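Local structure of UDP-glucose:anthocyanidin 3-O-glucosyltransferase (Clitoria ternatea, 4REL) at residues N3-F12 with Q106-V117. The protein belongs to the plant UDP-dependent glycosyltransferases of the GT-B fold, in which two Rossmann-like domains face each other across a deep cleft. Residues are numbered along the deposited sequence; the frame is centred on the assembly and turned at random.
With KMP (3,5,7-trihydroxy-2-(4-hydroxyphenyl)-4H-chromen-4-one), chain B.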
ATOM      1  N   ASN A   3      -6.441 -19.423 -28.814  1.00 21.42           N
ATOM      2  CA  ASN A   3      -5.673 -18.820 -27.731  1.00 23.50           C
ATOM      3  C   ASN A   3      -5.933 -19.606 -26.452  1.00 17.76           C
ATOM      4  O   ASN A   3      -7.082 -19.798 -26.048  1.00 25.07           O
ATOM      5  CB  ASN A   3      -6.011 -17.337 -27.525  1.00 30.39           C
ATOM      6  CG  ASN A   3      -5.126 -16.675 -26.461  1.00 29.71           C
ATOM      7  OD1 ASN A   3      -5.173 -17.036 -25.289  1.00 23.09           O
ATOM      8  ND2 ASN A   3      -4.337 -15.691 -26.870  1.00 38.63           N
ATOM      9  N   LYS A   4      -4.862 -20.078 -25.830  1.00 14.52           N
ATOM     10  CA  LYS A   4      -5.001 -20.871 -24.622  1.00 11.59           C
ATOM     11  C   LYS A   4      -4.279 -20.211 -23.460  1.00 11.63           C
ATOM     12  O   LYS A   4      -4.017 -20.868 -22.461  1.00 17.11           O
ATOM     13  CB  LYS A   4      -4.460 -22.288 -24.840  1.00 20.78           C
ATOM     14  CG  LYS A   4      -5.143 -23.048 -25.968  1.00 32.76           C
ATOM     15  CD  LYS A   4      -4.778 -24.533 -25.959  1.00 34.66           C
ATOM     16  CE  LYS A   4      -5.592 -25.322 -26.993  1.00 33.60           C
ATOM     17  NZ  LYS A   4      -5.135 -26.743 -27.122  1.00 33.60           N
ATOM     18  N   GLN A   5      -3.944 -18.923 -23.602  1.00  9.53           N
ATOM     19  CA  GLN A   5      -3.273 -18.193 -22.514  1.00  9.26           C
ATOM     20  C   GLN A   5      -4.220 -18.028 -21.328  1.00  9.90           C
ATOM     21  O   GLN A   5      -5.368 -17.590 -21.478  1.00 12.40           O
ATOM     22  CB  GLN A   5      -2.764 -16.825 -22.976  1.00 15.52           C
ATOM     23  CG  GLN A   5      -1.750 -16.877 -24.129  1.00 20.60           C
ATOM     24  CD  GLN A   5      -0.695 -17.948 -23.931  1.00 24.88           C
ATOM     25  OE1 GLN A   5      -0.818 -19.060 -24.450  1.00 29.25           O
ATOM     26  NE2 GLN A   5       0.348 -17.623 -23.179  1.00 26.34           N
ATOM     27  N   HIS A   6      -3.737 -18.383 -20.145  1.00  7.28           N
ATOM     28  CA  HIS A   6      -4.599 -18.422 -18.969  1.00 10.01           C
ATOM     29  C   HIS A   6      -3.795 -18.076 -17.729  1.00 10.96           C
ATOM     30  O   HIS A   6      -2.976 -18.871 -17.263  1.00  9.85           O
ATOM     31  CB  HIS A   6      -5.241 -19.806 -18.831  1.00  8.54           C
ATOM     32  CG  HIS A   6      -6.118 -19.961 -17.618  1.00  9.55           C
ATOM     33  ND1 HIS A   6      -6.532 -21.190 -17.158  1.00 10.20           N
ATOM     34  CD2 HIS A   6      -6.681 -19.038 -16.803  1.00  9.58           C
ATOM     35  CE1 HIS A   6      -7.292 -21.022 -16.083  1.00 13.69           C
ATOM     36  NE2 HIS A   6      -7.396 -19.728 -15.849  1.00 11.19           N
ATOM     37  N   VAL A   7      -4.055 -16.890 -17.188  1.00  8.44           N
ATOM     38  CA  VAL A   7      -3.313 -16.387 -16.046  1.00  7.10           C
ATOM     39  C   VAL A   7      -4.142 -16.611 -14.783  1.00  9.82           C
ATOM     40  O   VAL A   7      -5.319 -16.233 -14.719  1.00 10.84           O
ATOM     41  CB  VAL A   7      -3.030 -14.882 -16.214  1.00  7.42           C
ATOM     42  CG1 VAL A   7      -2.215 -14.348 -15.047  1.00  7.98           C
ATOM     43  CG2 VAL A   7      -2.299 -14.641 -17.522  1.00 10.74           C
ATOM     44  N   ALA A   8      -3.542 -17.252 -13.783  1.00  6.03           N
ATOM     45  CA  ALA A   8      -4.202 -17.387 -12.492  1.00  7.19           C
ATOM     46  C   ALA A   8      -3.612 -16.335 -11.587  1.00 10.08           C
ATOM     47  O   ALA A   8      -2.398 -16.123 -11.598  1.00  8.85           O
ATOM     48  CB  ALA A   8      -3.977 -18.770 -11.913  1.00  8.56           C
ATOM     49  N   ILE A   9      -4.468 -15.682 -10.797  1.00  6.80           N
ATOM     50  CA  ILE A   9      -4.038 -14.579  -9.955  1.00  6.04           C
ATOM     51  C   ILE A   9      -4.408 -14.844  -8.509  1.00  7.56           C
ATOM     52  O   ILE A   9      -5.565 -15.162  -8.208  1.00  9.05           O
ATOM     53  CB  ILE A   9      -4.673 -13.248 -10.413  1.00  7.06           C
ATOM     54  CG1 ILE A   9      -4.270 -12.937 -11.864  1.00 11.00           C
ATOM     55  CG2 ILE A   9      -4.233 -12.103  -9.499  1.00  9.10           C
ATOM     56  CD1 ILE A   9      -5.372 -13.215 -12.874  1.00 11.47           C
ATOM     57  N   PHE A  10      -3.417 -14.722  -7.623  1.00  7.30           N
ATOM     58  CA  PHE A  10      -3.627 -14.898  -6.177  1.00  5.90           C
ATOM     59  C   PHE A  10      -3.331 -13.616  -5.414  1.00  8.48           C
ATOM     60  O   PHE A  10      -2.169 -13.332  -5.127  1.00  8.50           O
ATOM     61  CB  PHE A  10      -2.717 -16.011  -5.618  1.00  8.67           C
ATOM     62  CG  PHE A  10      -2.972 -17.377  -6.218  1.00  8.50           C
ATOM     63  CD1 PHE A  10      -3.998 -18.185  -5.740  1.00  9.54           C
ATOM     64  CD2 PHE A  10      -2.164 -17.854  -7.245  1.00 10.88           C
ATOM     65  CE1 PHE A  10      -4.231 -19.444  -6.289  1.00  9.23           C
ATOM     66  CE2 PHE A  10      -2.381 -19.111  -7.801  1.00  9.15           C
ATOM     67  CZ  PHE A  10      -3.420 -19.912  -7.316  1.00 10.40           C
ATOM     68  N   PRO A  11      -4.374 -12.848  -5.062  1.00  9.16           N
ATOM     69  CA  PRO A  11      -4.125 -11.733  -4.143  1.00  8.93           C
ATOM     70  C   PRO A  11      -3.764 -12.241  -2.761  1.00  7.23           C
ATOM     71  O   PRO A  11      -4.105 -13.371  -2.412  1.00  9.87           O
ATOM     72  CB  PRO A  11      -5.490 -11.046  -4.055  1.00  9.10           C
ATOM     73  CG  PRO A  11      -6.480 -12.169  -4.325  1.00 11.94           C
ATOM     74  CD  PRO A  11      -5.802 -12.975  -5.403  1.00  9.98           C
ATOM     75  N   PHE A  12      -3.081 -11.405  -1.987  1.00  5.80           N
ATOM     76  CA  PHE A  12      -3.069 -11.541  -0.534  1.00  6.55           C
ATOM     77  C   PHE A  12      -4.447 -11.006  -0.146  1.00  7.36           C
ATOM     78  O   PHE A  12      -4.741  -9.830  -0.348  1.00 10.04           O
ATOM     79  CB  PHE A  12      -1.937 -10.690   0.042  1.00  8.05           C
ATOM     80  CG  PHE A  12      -1.697 -10.889   1.518  1.00  9.89           C
ATOM     81  CD1 PHE A  12      -1.410 -12.145   2.043  1.00 10.07           C
ATOM     82  CD2 PHE A  12      -1.689  -9.800   2.370  1.00 10.21           C
ATOM     83  CE1 PHE A  12      -1.159 -12.304   3.419  1.00  9.42           C
ATOM     84  CE2 PHE A  12      -1.442  -9.953   3.737  1.00 12.13           C
ATOM     85  CZ  PHE A  12      -1.174 -11.201   4.256  1.00 10.74           C
ATOM     86  N   GLN A 106      -8.916 -24.580 -19.791  1.00 11.36           N
ATOM     87  CA  GLN A 106      -7.553 -24.231 -20.192  1.00 13.14           C
ATOM     88  C   GLN A 106      -6.602 -24.436 -19.031  1.00  9.74           C
ATOM     89  O   GLN A 106      -6.862 -23.961 -17.930  1.00 10.48           O
ATOM     90  CB  GLN A 106      -7.476 -22.757 -20.615  1.00 17.40           C
ATOM     91  CG  GLN A 106      -8.361 -22.367 -21.799  1.00 17.36           C
ATOM     92  CD  GLN A 106      -8.367 -20.860 -22.032  1.00 22.06           C
ATOM     93  OE1 GLN A 106      -8.426 -20.077 -21.085  1.00 24.66           O
ATOM     94  NE2 GLN A 106      -8.283 -20.448 -23.295  1.00 25.40           N
ATOM     95  N   SER A 107      -5.496 -25.128 -19.273  1.00  9.99           N
ATOM     96  CA  SER A 107      -4.453 -25.232 -18.265  1.00 11.20           C
ATOM     97  C   SER A 107      -3.914 -23.820 -18.013  1.00 10.12           C
ATOM     98  O   SER A 107      -3.905 -22.970 -18.914  1.00  9.92           O
ATOM     99  CB  SER A 107      -3.336 -26.163 -18.744  1.00 11.90           C
ATOM    100  OG  SER A 107      -2.739 -25.669 -19.932  1.00 19.54           O
ATOM    101  N   VAL A 108      -3.516 -23.554 -16.776  1.00  8.81           N
ATOM    102  CA  VAL A 108      -2.869 -22.289 -16.441  1.00  9.73           C
ATOM    103  C   VAL A 108      -1.499 -22.182 -17.120  1.00 10.01           C
ATOM    104  O   VAL A 108      -0.731 -23.150 -17.154  1.00 11.81           O
ATOM    105  CB  VAL A 108      -2.741 -22.143 -14.915  1.00 11.16           C
ATOM    106  CG1 VAL A 108      -1.853 -20.953 -14.540  1.00 12.06           C
ATOM    107  CG2 VAL A 108      -4.119 -21.990 -14.299  1.00 12.14           C
ATOM    108  N   THR A 109      -1.194 -21.016 -17.686  1.00  9.48           N
ATOM    109  CA  THR A 109       0.095 -20.824 -18.356  1.00  7.25           C
ATOM    110  C   THR A 109       1.021 -19.860 -17.618  1.00  8.91           C
ATOM    111  O   THR A 109       2.205 -19.763 -17.945  1.00 10.33           O
ATOM    112  CB  THR A 109      -0.083 -20.336 -19.795  1.00  8.93           C
ATOM    113  OG1 THR A 109      -0.805 -19.102 -19.789  1.00 10.37           O
ATOM    114  CG2 THR A 109      -0.873 -21.362 -20.605  1.00 11.11           C
ATOM    115  N   CYS A 110       0.489 -19.157 -16.618  1.00  6.42           N
ATOM    116  CA  CYS A 110       1.249 -18.128 -15.930  1.00  8.38           C
ATOM    117  C   CYS A 110       0.531 -17.800 -14.624  1.00 11.82           C
ATOM    118  O   CYS A 110      -0.696 -17.817 -14.573  1.00  8.27           O
ATOM    119  CB  CYS A 110       1.351 -16.882 -16.820  1.00 11.43           C
ATOM    120  SG  CYS A 110       2.340 -15.542 -16.126  1.00 16.91           S
ATOM    121  N   ILE A 111       1.285 -17.532 -13.561  1.00  7.89           N
ATOM    122  CA  ILE A 111       0.685 -17.106 -12.306  1.00  6.16           C
ATOM    123  C   ILE A 111       1.195 -15.724 -11.944  1.00  8.91           C
ATOM    124  O   ILE A 111       2.397 -15.457 -12.038  1.00 10.43           O
ATOM    125  CB  ILE A 111       0.980 -18.099 -11.156  1.00  5.09           C
ATOM    126  CG1 ILE A 111       0.207 -19.409 -11.409  1.00  9.79           C
ATOM    127  CG2 ILE A 111       0.567 -17.507  -9.799  1.00  7.30           C
ATOM    128  CD1 ILE A 111       0.475 -20.503 -10.390  1.00 11.29           C
ATOM    129  N   ILE A 112       0.270 -14.841 -11.567  1.00  8.10           N
ATOM    130  CA  ILE A 112       0.626 -13.575 -10.932  1.00  6.74           C
ATOM    131  C   ILE A 112       0.122 -13.666  -9.512  1.00  7.53           C
ATOM    132  O   ILE A 112      -1.035 -13.999  -9.272  1.00  7.47           O
ATOM    133  CB  ILE A 112      -0.042 -12.362 -11.596  1.00  7.47           C
ATOM    134  CG1 ILE A 112       0.378 -12.250 -13.057  1.00  9.20           C
ATOM    135  CG2 ILE A 112       0.324 -11.061 -10.868  1.00  6.93           C
ATOM    136  CD1 ILE A 112      -0.342 -11.154 -13.790  1.00  8.48           C
ATOM    137  N   ALA A 113       0.984 -13.366  -8.556  1.00  4.58           N
ATOM    138  CA  ALA A 113       0.573 -13.442  -7.165  1.00  7.45           C
ATOM    139  C   ALA A 113       1.162 -12.311  -6.354  1.00  7.49           C
ATOM    140  O   ALA A 113       2.284 -11.862  -6.602  1.00 10.15           O
ATOM    141  CB  ALA A 113       0.980 -14.780  -6.565  1.00 11.00           C
ATOM    142  N   ASP A 114       0.390 -11.848  -5.379  1.00  6.59           N
ATOM    143  CA  ASP A 114       0.930 -10.942  -4.377  1.00  8.31           C
ATOM    144  C   ASP A 114       2.134 -11.657  -3.769  1.00 10.77           C
ATOM    145  O   ASP A 114       2.060 -12.843  -3.487  1.00  8.69           O
ATOM    146  CB  ASP A 114      -0.133 -10.670  -3.309  1.00  7.87           C
ATOM    147  CG  ASP A 114       0.299  -9.610  -2.311  1.00  8.31           C
ATOM    148  OD1 ASP A 114      -0.293  -8.505  -2.310  1.00 10.42           O
ATOM    149  OD2 ASP A 114       1.236  -9.874  -1.530  1.00  9.44           O
ATOM    150  N   ALA A 115       3.253 -10.953  -3.612  1.00  7.58           N
ATOM    151  CA  ALA A 115       4.487 -11.569  -3.116  1.00 10.33           C
ATOM    152  C   ALA A 115       4.326 -12.293  -1.780  1.00  8.77           C
ATOM    153  O   ALA A 115       5.080 -13.220  -1.484  1.00  8.29           O
ATOM    154  CB  ALA A 115       5.611 -10.514  -3.010  1.00  7.69           C
ATOM    155  N   PHE A 116       3.382 -11.851  -0.954  1.00  7.97           N
ATOM    156  CA  PHE A 116       3.207 -12.469   0.366  1.00  9.66           C
ATOM    157  C   PHE A 116       2.634 -13.884   0.271  1.00  9.76           C
ATOM    158  O   PHE A 116       2.763 -14.668   1.216  1.00  9.52           O
ATOM    159  CB  PHE A 116       2.303 -11.633   1.280  1.00  7.65           C
ATOM    160  CG  PHE A 116       2.925 -10.352   1.772  1.00 10.23           C
ATOM    161  CD1 PHE A 116       4.256 -10.045   1.496  1.00 11.28           C
ATOM    162  CD2 PHE A 116       2.168  -9.447   2.510  1.00 11.68           C
ATOM    163  CE1 PHE A 116       4.827  -8.857   1.950  1.00 11.51           C
ATOM    164  CE2 PHE A 116       2.736  -8.249   2.973  1.00 12.26           C
ATOM    165  CZ  PHE A 116       4.064  -7.959   2.684  1.00 11.18           C
ATOM    166  N   VAL A 117       1.971 -14.202  -0.839  1.00  9.49           N
ATOM    167  CA  VAL A 117       1.414 -15.547  -1.003  1.00  6.84           C
ATOM    168  C   VAL A 117       2.506 -16.444  -1.567  1.00  9.75           C
ATOM    169  O   VAL A 117       2.470 -16.872  -2.722  1.00  9.68           O
ATOM    170  CB  VAL A 117       0.155 -15.552  -1.893  1.00  7.31           C
ATOM    171  CG1 VAL A 117      -0.516 -16.936  -1.866  1.00  9.62           C
ATOM    172  CG2 VAL A 117      -0.826 -14.500  -1.397  1.00  8.78           C
TER
HETATM  173  C1  KMP B1001       5.933  -5.411   6.533  1.00 19.06           C
HETATM  174  C2  KMP B1001       5.117  -5.009   5.489  1.00 21.94           C
HETATM  175  C3  KMP B1001       3.660  -5.238   5.595  1.00 18.97           C
HETATM  176  C4  KMP B1001       3.117  -5.880   6.809  1.00 20.39           C
HETATM  177  C5  KMP B1001       4.016  -6.251   7.801  1.00 19.25           C
HETATM  178  C6  KMP B1001       5.388  -6.019   7.662  1.00 19.88           C
HETATM  179  C9  KMP B1001       2.738  -4.827   4.511  1.00 24.66           C
HETATM  180  C10 KMP B1001       1.294  -5.096   4.700  1.00 23.50           C
HETATM  181  C11 KMP B1001       0.845  -5.758   5.968  1.00 23.32           C
HETATM  182  C14 KMP B1001      -0.593  -6.064   6.243  1.00 25.63           C
HETATM  183  C15 KMP B1001      -1.569  -6.006   5.250  1.00 29.35           C
HETATM  184  C16 KMP B1001      -2.893  -6.294   5.544  1.00 32.35           C
HETATM  185  C17 KMP B1001      -3.255  -6.638   6.837  1.00 33.15           C
HETATM  186  C18 KMP B1001      -2.290  -6.701   7.833  1.00 32.06           C
HETATM  187  C19 KMP B1001      -0.964  -6.417   7.535  1.00 27.69           C
HETATM  188  O12 KMP B1001       1.766  -6.104   6.939  1.00 22.88           O
HETATM  189  O13 KMP B1001       3.178  -4.275   3.475  1.00 26.23           O
HETATM  190  O24 KMP B1001      -4.559  -6.915   7.121  1.00 37.97           O
HETATM  191  O27 KMP B1001       0.435  -4.714   3.715  1.00 23.83           O
HETATM  192  O29 KMP B1001       6.222  -6.405   8.666  1.00 21.39           O
HETATM  193  O30 KMP B1001       5.629  -4.414   4.377  1.00 26.17           O
HETATM  194  O   HOH W   1      -7.353 -17.745 -23.533  1.00 17.49           O
HETATM  195  O   HOH W   2      -3.702 -23.267 -21.659  1.00 10.68           O
HETATM  196  O   HOH W   3      -2.796  -8.747  -3.572  1.00 10.30           O
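V7 to F10 of strand 6-10 pair in parallel with C110 to A113 of strand 110-114, the axes 14° apart, through alternating backbone bonds: A8 N to C110 O, I112 N to A8 O, F10 N to I112 O and D114 N to F10 O. Beta-branched V7, I9 and I112 suit the extended backbone and share one face of the sheet with C110; V7 CG1 meets I112 CG1 at 3.9 Å, and helix 18-31 packs on apolar I9 and I112. On the other face the small A8 and A113 let neighbouring chains come close, A113 CB touching F10 CB, while the F10 ring meets I111 CG2 at its edge, CD2 lying 3.8 Å away; helices 89-104 and 119-127 cover this side. Where the strands begin, backbone and side chain together continue the pairing: T109 N donates to H6 O, and T109 OG1, between its own backbone N and carbonyl carbon (chi1 59°), accepts H6 N almost straight at 3.0 Å. The H6 ring is fixed in its rotation: ND1 donates to Q106 O at 2.9 Å, from above that carbonyl's plane, and NE2 bonds S38; V108 CG2 lies over one ring face. At the C-terminal ends D114 OD2 accepts F116 N on its anti lone pair, an Asx turn, while OD1 bonds H17 and a water held by F12 N. F116 CB lies over the F12 face, and the F116 ring edge meets that face in a T-shaped pair, centroids 5.3 Å apart; F116 CE2 reaches C9 of KMP at 3.8 Å. Strands 6-10 and 110-114, side by side near the middle of a seven-stranded parallel sheet of order 3-2-1-4-5-6-7, mark the Rossmann-like N-terminal domain of a GT-B glycosyltransferase.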